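Local coordinates for protein epidermin leader peptide processing serine protease EpiP (Staphylococcus aureus subsp. aureus, PDB 3QFH) that is a subtilisin-like serine protease that probably cleaves the leader peptide from the precursor of the lantibiotic epidermin, at residues A[127-133]-A[200-206]; A[144-150]-A[166-171]; A[157-161]-A[207-212]. All blocks are in the same frame, centred on the assembly; numbering follows the deposited sequence.

Contact 1: residues A[127-133]-A[200-206]; sequences AIIDTGV and FTMYRVF
Ile128 and Met202 face each other at the heart of two neighbouring parallel strands, 126-130 and 200-204, in the central sheet of the subtilase fold. The ladder between them starts with Ile128 N on Thr201 O at 2.8 Å, continues with Tyr203 N on Ile128 O at 2.7 Å and Asp130 N on Tyr203 O, and closes with Val205 N on Asp130 O, an almost straight bond (171°). The tight part lies on the face that carries Ile128 and Met202, which helix 177-186 covers. There the Met202 chain leaves the strand extended (chi1 170°) and then folds over at chi2 and chi3, placing its methyl CE 3.7 Å from Ile128 CG2 and 3.4 Å from Gly132 O. Beside it, Ile128 CD1 sits 3.8 Å from Phe200 CD1, while Val133 CG2 approaches that ring at its edge. On the other face, under helix 213-225, Ala127 CB packs against the CE2 side of the Tyr203 ring, 3.6 Å away, and Ile129 CG2 meets Val205. The solvent side is the C-terminal end, where the partly exposed Phe206 takes Thr131 CG2 at 3.4 Å from its CD2 and has Asp130 O at the edge of its ring. Thr131 OG1 turns instead to Asp173 and to the backbone of Gly178. Asp130 stands where the strand ends, and together with His177 it fits the aspartate and histidine of the catalytic triad of this family. Its OD1 meets His177 ND1 and also accepts Thr131 N through the anti lone pair at 2.8 Å. The ladder thus fixes the backbone on both sides of Asp130, and the neighbouring amide restrains the rotation of its carboxylate.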
loop_
_atom_site.group_PDB
_atom_site.type_symbol
_atom_site.label_atom_id
_atom_site.label_comp_id
_atom_site.label_asym_id
_atom_site.label_seq_id
_atom_site.Cartn_x
_atom_site.Cartn_y
_atom_site.Cartn_z
ATOM N N ALA A 127 -0.838 -5.636 -8.163
ATOM C CA ALA A 127 0.096 -4.546 -8.271
ATOM C C ALA A 127 0.534 -4.225 -6.872
ATOM O O ALA A 127 -0.274 -4.244 -5.918
ATOM C CB ALA A 127 -0.540 -3.324 -8.934
ATOM N N ILE A 128 1.819 -3.995 -6.719
ATOM C CA ILE A 128 2.380 -3.631 -5.416
ATOM C C ILE A 128 3.075 -2.306 -5.618
ATOM O O ILE A 128 3.937 -2.176 -6.476
ATOM C CB ILE A 128 3.371 -4.703 -4.882
ATOM C CG1 ILE A 128 2.688 -6.081 -4.832
ATOM C CG2 ILE A 128 3.887 -4.329 -3.470
ATOM C CD1 ILE A 128 3.648 -7.230 -4.538
ATOM N N ILE A 129 2.689 -1.315 -4.833
ATOM C CA ILE A 129 3.296 -0.005 -4.898
ATOM C C ILE A 129 4.221 0.065 -3.685
ATOM O O ILE A 129 3.758 0.113 -2.567
ATOM C CB ILE A 129 2.221 1.080 -4.900
ATOM C CG1 ILE A 129 1.323 0.874 -6.126
ATOM C CG2 ILE A 129 2.858 2.469 -4.888
ATOM C CD1 ILE A 129 0.138 1.790 -6.185
ATOM N N ASP A 130 5.532 0.030 -3.908
ATOM C CA ASP A 130 6.457 -0.029 -2.777
ATOM C C ASP A 130 7.885 0.386 -3.182
ATOM O O ASP A 130 8.072 1.149 -4.160
ATOM C CB ASP A 130 6.409 -1.454 -2.185
ATOM C CG ASP A 130 6.551 -1.467 -0.665
ATOM O OD1 ASP A 130 7.635 -1.116 -0.130
ATOM O OD2 ASP A 130 5.562 -1.849 -0.007
ATOM N N THR A 131 8.887 -0.129 -2.474
ATOM C CA THR A 131 10.264 0.305 -2.693
ATOM C C THR A 131 10.977 -0.348 -3.887
ATOM O O THR A 131 12.060 0.075 -4.259
ATOM C CB THR A 131 11.128 0.141 -1.397
ATOM O OG1 THR A 131 11.314 -1.233 -1.091
ATOM C CG2 THR A 131 10.464 0.822 -0.184
ATOM N N GLY A 132 10.351 -1.338 -4.511
ATOM C CA GLY A 132 10.970 -2.077 -5.605
ATOM C C GLY A 132 10.984 -3.527 -5.171
ATOM O O GLY A 132 10.433 -3.861 -4.109
ATOM N N VAL A 133 11.585 -4.400 -5.976
ATOM C CA VAL A 133 11.652 -5.816 -5.626
ATOM C C VAL A 133 12.933 -6.444 -6.168
ATOM O O VAL A 133 13.491 -5.998 -7.188
ATOM C CB VAL A 133 10.445 -6.608 -6.216
ATOM C CG1 VAL A 133 10.511 -6.624 -7.769
ATOM C CG2 VAL A 133 10.409 -8.040 -5.690
ATOM N N PHE A 200 2.727 -10.797 -10.004
ATOM C CA PHE A 200 2.676 -9.527 -9.338
ATOM C C PHE A 200 3.469 -8.544 -10.178
ATOM O O PHE A 200 4.375 -8.920 -10.950
ATOM C CB PHE A 200 3.183 -9.597 -7.894
ATOM C CG PHE A 200 4.674 -9.723 -7.761
ATOM C CD1 PHE A 200 5.458 -8.599 -7.541
ATOM C CD2 PHE A 200 5.291 -10.964 -7.834
ATOM C CE1 PHE A 200 6.821 -8.709 -7.403
ATOM C CE2 PHE A 200 6.662 -11.083 -7.685
ATOM C CZ PHE A 200 7.427 -9.958 -7.483
ATOM N N THR A 201 3.090 -7.287 -10.054
ATOM C CA THR A 201 3.709 -6.216 -10.783
ATOM C C THR A 201 4.143 -5.220 -9.745
ATOM O O THR A 201 3.334 -4.789 -8.928
ATOM C CB THR A 201 2.714 -5.540 -11.739
ATOM O OG1 THR A 201 2.099 -6.527 -12.567
ATOM C CG2 THR A 201 3.414 -4.545 -12.611
ATOM N N MET A 202 5.411 -4.849 -9.766
ATOM C CA MET A 202 5.928 -3.903 -8.795
ATOM C C MET A 202 5.927 -2.520 -9.406
ATOM O O MET A 202 6.270 -2.356 -10.569
ATOM C CB MET A 202 7.338 -4.316 -8.353
ATOM C CG MET A 202 8.113 -3.288 -7.495
ATOM S SD MET A 202 7.344 -2.866 -5.929
ATOM C CE MET A 202 7.235 -4.457 -5.088
ATOM N N TYR A 203 5.493 -1.534 -8.629
ATOM C CA TYR A 203 5.559 -0.139 -9.046
ATOM C C TYR A 203 6.431 0.556 -8.028
ATOM O O TYR A 203 6.028 0.762 -6.884
ATOM C CB TYR A 203 4.179 0.485 -9.162
ATOM C CG TYR A 203 3.400 -0.144 -10.309
ATOM C CD1 TYR A 203 3.480 0.376 -11.589
ATOM C CD2 TYR A 203 2.624 -1.291 -10.114
ATOM C CE1 TYR A 203 2.779 -0.198 -12.646
ATOM C CE2 TYR A 203 1.946 -1.874 -11.158
ATOM C CZ TYR A 203 2.029 -1.318 -12.424
ATOM O OH TYR A 203 1.343 -1.865 -13.471
ATOM N N ARG A 204 7.643 0.898 -8.452
ATOM C CA ARG A 204 8.615 1.501 -7.546
ATOM C C ARG A 204 8.415 3.003 -7.383
ATOM O O ARG A 204 8.435 3.750 -8.348
ATOM C CB ARG A 204 10.050 1.195 -7.985
ATOM C CG ARG A 204 11.086 1.721 -6.988
ATOM C CD ARG A 204 12.485 1.166 -7.261
ATOM N NE ARG A 204 13.103 1.729 -8.459
ATOM C CZ ARG A 204 13.919 2.786 -8.473
ATOM N NH1 ARG A 204 14.207 3.441 -7.364
ATOM N NH2 ARG A 204 14.440 3.202 -9.618
ATOM N N VAL A 205 8.239 3.400 -6.129
ATOM C CA VAL A 205 8.022 4.780 -5.730
ATOM C C VAL A 205 9.049 5.253 -4.686
ATOM O O VAL A 205 8.882 6.300 -4.102
ATOM C CB VAL A 205 6.575 4.980 -5.234
ATOM C CG1 VAL A 205 5.601 4.609 -6.372
ATOM C CG2 VAL A 205 6.273 4.139 -3.959
ATOM N N PHE A 206 10.099 4.465 -4.457
ATOM C CA PHE A 206 11.181 4.866 -3.571
ATOM C C PHE A 206 12.513 4.651 -4.243
ATOM O O PHE A 206 12.725 3.636 -4.917
ATOM C CB PHE A 206 11.238 4.044 -2.292
ATOM C CG PHE A 206 10.176 4.364 -1.286
ATOM C CD1 PHE A 206 10.412 5.313 -0.293
ATOM C CD2 PHE A 206 8.974 3.669 -1.278
ATOM C CE1 PHE A 206 9.446 5.593 0.665
ATOM C CE2 PHE A 206 8.004 3.941 -0.317
ATOM C CZ PHE A 206 8.244 4.905 0.654
#

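Contact 2: residues A[144-150]-A[166-171]; sequences FSTDSKN and GDVHDV
Asn150 carries its CG trans to the backbone N (chi1 177°), and the small twist at chi2 (27°) then points the amide into the turn at 167-170. The ND2 group reaches Asp167 O at 3.0 Å. Asp167 O lies in the plane of the Asn150 amide, yet the donor stands above the carbonyl plane, away from the lone pairs. A few atoms along, Asn150 N binds Val168 O at 2.7 Å, so main chain and side chain of one residue hold two successive carbonyls. A water joins ND2 to Gly166 N, and OD1 accepts from Val152 N. Val171 comes in on the other flank: CG1 rests 3.3 Å from Lys149 O, while CG2 meets the edge of the Phe144 ring, 3.8 Å from CZ. Both segments are folded on themselves, 145-148 as a type I turn with an ST turn at Ser145, and 167-170 as a type I turn with an Asx turn at Asp167. Lys149 runs away from the contact to Asp147 O and a salt bridge with Asp226. The contact therefore uses strand 149-150, at the border of the parallel sheet, to hold an otherwise irregular surface loop, with one asparagine supplying both cross-segment hydrogen bonds.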
loop_
_atom_site.group_PDB
_atom_site.type_symbol
_atom_site.label_atom_id
_atom_site.label_comp_id
_atom_site.label_asym_id
_atom_site.label_seq_id
_atom_site.Cartn_x
_atom_site.Cartn_y
_atom_site.Cartn_z
ATOM N N PHE A 144 7.200 -12.649 -10.928
ATOM C CA PHE A 144 7.540 -11.293 -11.287
ATOM C C PHE A 144 7.105 -10.970 -12.711
ATOM O O PHE A 144 7.457 -11.676 -13.629
ATOM C CB PHE A 144 9.052 -11.082 -11.203
ATOM C CG PHE A 144 9.471 -9.689 -11.563
ATOM C CD1 PHE A 144 10.072 -9.425 -12.777
ATOM C CD2 PHE A 144 9.187 -8.627 -10.699
ATOM C CE1 PHE A 144 10.432 -8.134 -13.114
ATOM C CE2 PHE A 144 9.524 -7.340 -11.027
ATOM C CZ PHE A 144 10.159 -7.091 -12.245
ATOM N N SER A 145 6.363 -9.892 -12.888
ATOM C CA SER A 145 5.957 -9.475 -14.230
ATOM C C SER A 145 6.891 -8.387 -14.764
ATOM O O SER A 145 7.213 -7.421 -14.051
ATOM C CB SER A 145 4.521 -8.948 -14.228
ATOM O OG SER A 145 4.230 -8.288 -15.454
ATOM N N THR A 146 7.300 -8.524 -16.023
ATOM C CA THR A 146 8.143 -7.518 -16.656
ATOM C C THR A 146 7.387 -6.218 -16.969
ATOM O O THR A 146 7.970 -5.280 -17.472
ATOM C CB THR A 146 8.828 -8.044 -17.915
ATOM O OG1 THR A 146 7.839 -8.469 -18.857
ATOM C CG2 THR A 146 9.776 -9.210 -17.556
ATOM N N ASP A 147 6.093 -6.161 -16.668
ATOM C CA ASP A 147 5.322 -4.931 -16.837
ATOM C C ASP A 147 5.534 -4.015 -15.626
ATOM O O ASP A 147 4.982 -2.926 -15.555
ATOM C CB ASP A 147 3.835 -5.246 -17.023
ATOM C CG ASP A 147 3.560 -5.984 -18.320
ATOM O OD1 ASP A 147 4.371 -5.848 -19.270
ATOM O OD2 ASP A 147 2.532 -6.697 -18.403
ATOM N N SER A 148 6.339 -4.461 -14.670
ATOM C CA SER A 148 6.632 -3.659 -13.495
ATOM C C SER A 148 7.271 -2.336 -13.929
ATOM O O SER A 148 8.055 -2.305 -14.881
ATOM C CB SER A 148 7.543 -4.436 -12.556
ATOM O OG SER A 148 6.865 -5.557 -12.010
ATOM N N LYS A 149 6.926 -1.243 -13.258
ATOM C CA LYS A 149 7.450 0.058 -13.650
ATOM C C LYS A 149 8.001 0.909 -12.511
ATOM O O LYS A 149 7.607 0.775 -11.357
ATOM C CB LYS A 149 6.365 0.837 -14.381
ATOM C CG LYS A 149 5.862 0.126 -15.627
ATOM C CD LYS A 149 4.720 0.872 -16.277
ATOM C CE LYS A 149 4.186 0.122 -17.523
ATOM N NZ LYS A 149 3.627 -1.252 -17.242
ATOM N N ASN A 150 8.933 1.787 -12.869
ATOM C CA ASN A 150 9.536 2.729 -11.937
ATOM C C ASN A 150 8.857 4.083 -12.057
ATOM O O ASN A 150 8.837 4.640 -13.129
ATOM C CB ASN A 150 11.014 2.918 -12.278
ATOM C CG ASN A 150 11.702 3.949 -11.390
ATOM O OD1 ASN A 150 11.305 4.179 -10.259
ATOM N ND2 ASN A 150 12.757 4.545 -11.904
ATOM N N GLY A 166 15.501 7.812 -13.749
ATOM C CA GLY A 166 14.143 7.891 -14.291
ATOM C C GLY A 166 13.846 6.765 -15.266
ATOM O O GLY A 166 12.864 6.799 -15.987
ATOM N N ASP A 167 14.706 5.753 -15.281
ATOM C CA ASP A 167 14.538 4.595 -16.149
ATOM C C ASP A 167 13.223 3.878 -15.786
ATOM O O ASP A 167 13.049 3.461 -14.655
ATOM C CB ASP A 167 15.750 3.682 -15.966
ATOM C CG ASP A 167 15.685 2.419 -16.790
ATOM O OD1 ASP A 167 14.616 2.079 -17.346
ATOM O OD2 ASP A 167 16.732 1.749 -16.868
ATOM N N VAL A 168 12.319 3.740 -16.757
ATOM C CA VAL A 168 10.993 3.149 -16.529
ATOM C C VAL A 168 10.975 1.696 -16.055
ATOM O O VAL A 168 10.112 1.338 -15.282
ATOM C CB VAL A 168 10.084 3.299 -17.786
ATOM C CG1 VAL A 168 8.881 2.356 -17.722
ATOM C CG2 VAL A 168 9.639 4.738 -17.925
ATOM N N HIS A 169 11.915 0.866 -16.494
ATOM C CA HIS A 169 11.913 -0.531 -16.069
ATOM C C HIS A 169 12.779 -0.838 -14.844
ATOM O O HIS A 169 12.816 -1.980 -14.404
ATOM C CB HIS A 169 12.340 -1.443 -17.222
ATOM C CG HIS A 169 11.433 -1.383 -18.407
ATOM N ND1 HIS A 169 10.109 -1.765 -18.350
ATOM C CD2 HIS A 169 11.667 -1.031 -19.692
ATOM C CE1 HIS A 169 9.561 -1.622 -19.542
ATOM N NE2 HIS A 169 10.485 -1.179 -20.375
ATOM N N ASP A 170 13.473 0.149 -14.293
ATOM C CA ASP A 170 14.341 -0.101 -13.131
ATOM C C ASP A 170 13.526 -0.176 -11.855
ATOM O O ASP A 170 13.234 0.857 -11.230
ATOM C CB ASP A 170 15.413 0.991 -12.986
ATOM C CG ASP A 170 16.336 0.768 -11.775
ATOM O OD1 ASP A 170 16.122 -0.182 -10.987
ATOM O OD2 ASP A 170 17.292 1.552 -11.598
ATOM N N VAL A 171 13.149 -1.387 -11.461
ATOM C CA VAL A 171 12.393 -1.548 -10.221
ATOM C C VAL A 171 13.180 -2.276 -9.145
ATOM O O VAL A 171 12.581 -2.811 -8.217
ATOM C CB VAL A 171 11.021 -2.217 -10.420
ATOM C CG1 VAL A 171 10.130 -1.330 -11.325
ATOM C CG2 VAL A 171 11.149 -3.638 -10.957
HETATM O O HOH W 1 14.465 6.961 -11.198
#

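Contact 3: residues A[157-161]-A[207-212]; sequences FRGTE and GSKKTE. With SO4 (sulfate ion), chain O.
The loop that links strand 200-204 to helix 213-225, a beta-alpha connection of the subtilase fold, packs here against the turn at 157-161, with Glu212 in the N-cap position of the helix. In subtilisins the loop before the corresponding helix borders the substrate cleft, and this one probably does so too. Phe157 is the hydrophobic centre. Lys210 CB makes a CH-pi contact over one face of its ring, 3.8 Å from the centroid, and Arg158 CG covers the opposite face. Arg158 bends at chi2 (-69°), which folds its guanidinium back over Phe157 CZ and brings its side to Glu212. The grip is two-pronged: NE donates to Glu212 OE2 at 2.7 Å and NH2 to OE1 at 3.2 Å, both on the syn side of the carboxylate, although the two planes are inclined at 40°. Glu212 OE2 has a further partner in Gln55, from the propeptide-like region, and a water links the same oxygen to Arg158 N. At the other end Glu161 ties the segments together with one carboxylate. Its OE1 receives Phe157 N at 3.0 Å in a nearly straight bond (176°), whereas OE2 accepts Ser208 N at 3.1 Å on the syn side and, weakly, Lys209 N. A second water fills the corner between Glu161 OE1, Gly207 N and Lys210 O. Several backbone amides thus converge on an acidic side chain, which would tend to stabilise its charged form. Thr211 turns away to bind Val205 O, and Lys210 stretches its chain past the aromatic ring. Lys209 leads outward to a sulfate ion, probably picked up from the crystallisation liquor, where its NZ lies 2.8 Å from sulfate O3.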
loop_
_atom_site.group_PDB
_atom_site.type_symbol
_atom_site.label_atom_id
_atom_site.label_comp_id
_atom_site.label_asym_id
_atom_site.label_seq_id
_atom_site.Cartn_x
_atom_site.Cartn_y
_atom_site.Cartn_z
ATOM N N PHE A 157 14.010 12.086 -5.107
ATOM C CA PHE A 157 13.364 12.979 -4.148
ATOM C C PHE A 157 13.962 14.383 -4.185
ATOM O O PHE A 157 15.146 14.574 -3.941
ATOM C CB PHE A 157 13.402 12.374 -2.743
ATOM C CG PHE A 157 12.570 13.120 -1.719
ATOM C CD1 PHE A 157 11.178 13.064 -1.757
ATOM C CD2 PHE A 157 13.177 13.828 -0.684
ATOM C CE1 PHE A 157 10.402 13.736 -0.808
ATOM C CE2 PHE A 157 12.406 14.496 0.281
ATOM C CZ PHE A 157 11.015 14.445 0.212
ATOM N N ARG A 158 13.122 15.354 -4.532
ATOM C CA ARG A 158 13.515 16.761 -4.609
ATOM C C ARG A 158 14.837 16.973 -5.333
ATOM O O ARG A 158 15.608 17.851 -4.969
ATOM C CB ARG A 158 13.613 17.334 -3.197
ATOM C CG ARG A 158 12.364 17.147 -2.366
ATOM C CD ARG A 158 11.192 17.992 -2.863
ATOM N NE ARG A 158 9.932 17.517 -2.295
ATOM C CZ ARG A 158 9.506 17.755 -1.056
ATOM N NH1 ARG A 158 10.226 18.474 -0.210
ATOM N NH2 ARG A 158 8.350 17.248 -0.655
ATOM N N GLY A 159 15.106 16.160 -6.350
ATOM C CA GLY A 159 16.350 16.254 -7.108
ATOM C C GLY A 159 17.634 15.955 -6.334
ATOM O O GLY A 159 18.721 16.210 -6.843
ATOM N N THR A 160 17.516 15.396 -5.126
ATOM C CA THR A 160 18.676 15.107 -4.265
ATOM C C THR A 160 19.280 13.706 -4.385
ATOM O O THR A 160 20.021 13.290 -3.499
ATOM C CB THR A 160 18.341 15.314 -2.763
ATOM O OG1 THR A 160 17.454 14.287 -2.306
ATOM C CG2 THR A 160 17.726 16.679 -2.519
ATOM N N GLU A 161 18.962 12.963 -5.438
ATOM C CA GLU A 161 19.577 11.635 -5.637
ATOM C C GLU A 161 19.885 11.424 -7.133
ATOM O O GLU A 161 19.090 10.854 -7.868
ATOM C CB GLU A 161 18.764 10.492 -4.963
ATOM C CG GLU A 161 17.269 10.566 -5.071
ATOM C CD GLU A 161 16.496 9.476 -4.251
ATOM O OE1 GLU A 161 15.240 9.510 -4.277
ATOM O OE2 GLU A 161 17.108 8.605 -3.588
ATOM N N GLY A 207 13.400 5.617 -4.061
ATOM C CA GLY A 207 14.780 5.486 -4.472
ATOM C C GLY A 207 15.467 4.984 -3.213
ATOM O O GLY A 207 15.145 3.912 -2.716
ATOM N N SER A 208 16.395 5.773 -2.680
ATOM C CA SER A 208 17.076 5.436 -1.434
ATOM C C SER A 208 16.614 6.380 -0.329
ATOM O O SER A 208 16.919 6.176 0.832
ATOM C CB SER A 208 18.582 5.583 -1.620
ATOM O OG SER A 208 19.003 4.885 -2.785
ATOM N N LYS A 209 15.875 7.415 -0.715
ATOM C CA LYS A 209 15.412 8.442 0.190
ATOM C C LYS A 209 13.896 8.310 0.450
ATOM O O LYS A 209 13.374 7.192 0.649
ATOM C CB LYS A 209 15.745 9.815 -0.417
ATOM C CG LYS A 209 17.230 10.099 -0.668
ATOM C CD LYS A 209 17.958 10.664 0.558
ATOM C CE LYS A 209 17.968 9.719 1.759
ATOM N NZ LYS A 209 18.884 10.198 2.872
ATOM N N LYS A 210 13.193 9.444 0.458
ATOM C CA LYS A 210 11.760 9.460 0.712
ATOM C C LYS A 210 10.964 9.324 -0.583
ATOM O O LYS A 210 11.511 9.340 -1.683
ATOM C CB LYS A 210 11.370 10.763 1.438
ATOM C CG LYS A 210 12.026 10.922 2.807
ATOM C CD LYS A 210 11.641 12.236 3.479
ATOM C CE LYS A 210 12.266 12.336 4.864
ATOM N NZ LYS A 210 11.916 13.603 5.591
ATOM N N THR A 211 9.662 9.171 -0.425
ATOM C CA THR A 211 8.748 9.091 -1.555
ATOM C C THR A 211 7.913 10.376 -1.556
ATOM O O THR A 211 7.949 11.150 -0.596
ATOM C CB THR A 211 7.842 7.851 -1.441
ATOM O OG1 THR A 211 7.068 7.686 -2.640
ATOM C CG2 THR A 211 6.907 7.972 -0.228
ATOM N N GLU A 212 7.201 10.621 -2.650
ATOM C CA GLU A 212 6.298 11.763 -2.767
ATOM C C GLU A 212 4.919 11.151 -2.938
ATOM O O GLU A 212 4.784 10.144 -3.646
ATOM C CB GLU A 212 6.609 12.596 -4.016
ATOM C CG GLU A 212 7.909 13.414 -4.017
ATOM C CD GLU A 212 7.795 14.776 -3.323
ATOM O OE1 GLU A 212 7.000 14.922 -2.378
ATOM O OE2 GLU A 212 8.526 15.705 -3.722
HETATM S S SO4 O . 21.983 8.895 3.537
HETATM O O1 SO4 O . 23.315 9.263 3.073
HETATM O O2 SO4 O . 21.407 10.018 4.272
HETATM O O3 SO4 O . 21.141 8.583 2.381
HETATM O O4 SO4 O . 22.063 7.725 4.405
HETATM O O HOH W 2 10.565 14.991 -5.398
HETATM O O HOH W 3 13.728 8.057 -2.863
#

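How the contacts relate
Contacts 1 and 2 share the parallel sheet: strand 200-204 lies between 126-130 and 149-150, and the centres of the two contacts are about 8 Å apart. Met202 N bonds Ser148 OG at 2.8 Å and Arg204 N bonds Lys149 O at 2.9 Å, so the strand of contact 1 is held from both sides. Segment 207-212 of contact 3 continues directly from 200-206, while 157-161 lies in the chain between the two segments of contact 1; the contact centres are about 15 Å apart, and Thr211 OG1 on Val205 O, 2.7 Å, joins them. Contacts 2 and 3 do not touch. Contact 1 holds Asp130, the probable triad aspartate; the sulfate belongs to contact 3.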